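Long-range contact in putative PLP-dependent aminotransferase (Bacillus cereus ATCC 10987, PDB 3JU7), which is probably a pyridoxal-phosphate-dependent aminotransferase of the DegT/DnrJ/EryC1/StrS family: residues A163-G171 against T283-M291. Residues are numbered along the deposited sequence; the frame is centred on the assembly and turned at random.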
# COMPACT_ATOMS: atom_id res chain seq x y z
N ALA A 163 10.40 9.18 -8.31
CA ALA A 163 10.44 8.57 -6.97
C ALA A 163 11.50 9.17 -6.06
O ALA A 163 11.21 9.50 -4.93
CB ALA A 163 10.59 7.03 -7.05
N PRO A 164 12.73 9.35 -6.57
CA PRO A 164 13.76 9.88 -5.67
C PRO A 164 13.99 11.40 -5.68
O PRO A 164 14.97 11.87 -5.12
CB PRO A 164 15.02 9.15 -6.12
CG PRO A 164 14.79 8.74 -7.50
CD PRO A 164 13.33 8.76 -7.79
N GLY A 165 13.08 12.16 -6.28
CA GLY A 165 13.35 13.55 -6.60
C GLY A 165 12.57 14.57 -5.82
O GLY A 165 12.60 15.72 -6.18
N PHE A 166 11.87 14.18 -4.76
CA PHE A 166 11.16 15.19 -3.98
C PHE A 166 12.17 16.11 -3.33
O PHE A 166 13.16 15.67 -2.77
CB PHE A 166 10.29 14.54 -2.92
CG PHE A 166 9.30 15.45 -2.31
CD1 PHE A 166 8.22 15.91 -3.05
CD2 PHE A 166 9.44 15.87 -0.99
CE1 PHE A 166 7.30 16.77 -2.49
CE2 PHE A 166 8.54 16.72 -0.42
CZ PHE A 166 7.46 17.19 -1.17
N GLY A 167 11.86 17.40 -3.34
CA GLY A 167 12.74 18.40 -2.81
C GLY A 167 13.68 18.95 -3.85
O GLY A 167 14.46 19.81 -3.54
N LEU A 168 13.63 18.46 -5.09
CA LEU A 168 14.49 18.95 -6.18
C LEU A 168 14.03 20.30 -6.74
O LEU A 168 12.97 20.42 -7.37
CB LEU A 168 14.56 17.93 -7.33
CG LEU A 168 15.41 18.34 -8.52
CD1 LEU A 168 16.88 18.64 -8.07
CD2 LEU A 168 15.35 17.20 -9.59
N MSE A 169 14.87 21.30 -6.52
CA MSE A 169 14.67 22.70 -6.91
C MSE A 169 15.66 23.13 -7.98
O MSE A 169 16.82 22.74 -7.94
CB MSE A 169 14.95 23.59 -5.71
CG MSE A 169 14.18 23.22 -4.46
SE MSE A 169 12.37 23.75 -4.68
CE MSE A 169 12.07 24.32 -2.88
N ASN A 170 15.23 23.98 -8.89
CA ASN A 170 16.12 24.51 -9.92
C ASN A 170 15.58 25.87 -10.30
O ASN A 170 14.46 25.99 -10.78
CB ASN A 170 16.16 23.59 -11.14
CG ASN A 170 17.14 24.05 -12.21
OD1 ASN A 170 17.91 24.97 -11.99
ND2 ASN A 170 17.14 23.37 -13.37
N GLY A 171 16.38 26.89 -10.04
CA GLY A 171 15.99 28.27 -10.28
C GLY A 171 14.78 28.61 -9.46
O GLY A 171 13.89 29.28 -9.93
N THR A 283 23.10 16.75 -16.26
CA THR A 283 21.82 17.32 -15.82
C THR A 283 22.00 18.67 -15.14
O THR A 283 23.06 18.96 -14.61
CB THR A 283 21.03 16.30 -14.90
OG1 THR A 283 19.73 16.82 -14.62
CG2 THR A 283 21.77 15.98 -13.60
N GLU A 284 20.96 19.51 -15.16
CA GLU A 284 21.06 20.86 -14.58
C GLU A 284 21.01 20.86 -13.05
O GLU A 284 21.56 21.73 -12.41
CB GLU A 284 19.92 21.75 -15.05
CG GLU A 284 19.76 21.97 -16.54
CD GLU A 284 18.58 22.90 -16.84
OE1 GLU A 284 18.58 24.04 -16.31
OE2 GLU A 284 17.64 22.49 -17.58
N ALA A 285 20.32 19.89 -12.46
CA ALA A 285 20.11 19.88 -11.03
C ALA A 285 19.78 18.46 -10.62
O ALA A 285 19.16 17.72 -11.37
CB ALA A 285 18.96 20.83 -10.66
N VAL A 286 20.24 18.07 -9.44
CA VAL A 286 20.01 16.73 -8.96
C VAL A 286 19.96 16.77 -7.45
O VAL A 286 20.64 17.56 -6.84
CB VAL A 286 21.11 15.74 -9.46
CG1 VAL A 286 22.47 16.17 -8.96
CG2 VAL A 286 20.81 14.30 -9.02
N ILE A 287 19.13 15.94 -6.84
CA ILE A 287 19.21 15.71 -5.40
C ILE A 287 19.61 14.23 -5.26
O ILE A 287 19.03 13.36 -5.91
CB ILE A 287 17.90 16.05 -4.68
CG1 ILE A 287 18.09 15.89 -3.19
CG2 ILE A 287 16.70 15.17 -5.13
CD1 ILE A 287 16.88 16.32 -2.44
N GLN A 288 20.60 13.96 -4.43
CA GLN A 288 21.26 12.65 -4.47
C GLN A 288 21.01 11.66 -3.30
O GLN A 288 21.29 11.92 -2.13
CB GLN A 288 22.74 12.85 -4.70
CG GLN A 288 23.00 13.68 -5.95
CD GLN A 288 24.34 13.38 -6.49
OE1 GLN A 288 25.32 13.43 -5.76
NE2 GLN A 288 24.40 13.02 -7.76
N GLN A 289 20.47 10.53 -3.70
CA GLN A 289 20.22 9.37 -2.85
C GLN A 289 21.53 8.61 -2.63
O GLN A 289 21.75 7.99 -1.62
CB GLN A 289 19.23 8.48 -3.60
CG GLN A 289 18.71 7.31 -2.89
CD GLN A 289 17.68 6.59 -3.71
OE1 GLN A 289 17.15 5.58 -3.28
NE2 GLN A 289 17.41 7.09 -4.93
N PHE A 290 22.35 8.61 -3.67
CA PHE A 290 23.68 8.00 -3.72
C PHE A 290 24.40 8.75 -4.85
O PHE A 290 23.81 9.68 -5.43
CB PHE A 290 23.61 6.49 -4.01
CG PHE A 290 22.68 6.10 -5.13
CD1 PHE A 290 23.10 6.15 -6.46
CD2 PHE A 290 21.38 5.65 -4.85
CE1 PHE A 290 22.24 5.77 -7.51
CE2 PHE A 290 20.50 5.25 -5.88
CZ PHE A 290 20.92 5.29 -7.21
N MSE A 291 25.66 8.41 -5.13
CA MSE A 291 26.44 9.14 -6.12
C MSE A 291 26.57 8.23 -7.35
O MSE A 291 27.33 7.25 -7.34
CB MSE A 291 27.81 9.56 -5.54
CG MSE A 291 28.80 10.11 -6.56
SE MSE A 291 28.12 11.57 -7.62
CE MSE A 291 27.90 12.79 -6.18
O HOH W 1 17.82 11.06 -5.54
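Pro164 lays CB of its ring against the amide end of Gln289, whose NE2 comes to 3.4 Å from that carbon. The glutamine spans the gap because CG stands anti to the backbone N (chi1 -174°) and the chain beyond stays extended. The carbonyl of Pro164 turns to a bridging water, which donates to Pro164 O at 3.0 Å and to Ile287 O at 2.6 Å and accepts a weak bond from Gln289 N; two carbonyls that could not pair directly thus share one donor. CG2 of Ile287 packs on CA of Gly165 at 4.0 Å. Phe166 points the other way, its ring in an aromatic cluster with Phe187 and Phe193, while Phe166 O lies 3.8 Å from CD1 of Ile287. A type II turn runs from Gly165 to Leu168, and Gly167 takes the positive phi that the turn requires and that glycine adopts without strain. In this aminotransferase-type PLP fold the contact joins the loop after strand 159-161 of the central sheet to the connection that runs from helix 250-270 into strand 291-294. Helix 250-270 backs Ile287 through Trp250 and Leu254. Leu168 closes the turn with a bond from its N to Gly165 O, and its branched apolar side chain lays CD1 on the partner backbone, 3.7 Å from Val286 C, and on CB of Ala285, whose single methyl also fits against Asn170. Met169 (selenomethionine in the model) points its CB away from the partner segment, and its side chain touches Phe49. Asn170, on the short strand 169-170, rests CB on CB of Ala285 at 4.0 Å and sends ND2 to OE1 of Glu284 in a weak hydrogen bond (3.3 Å, 158° at the hydrogen), its amide plane turned 79° from the carboxylate.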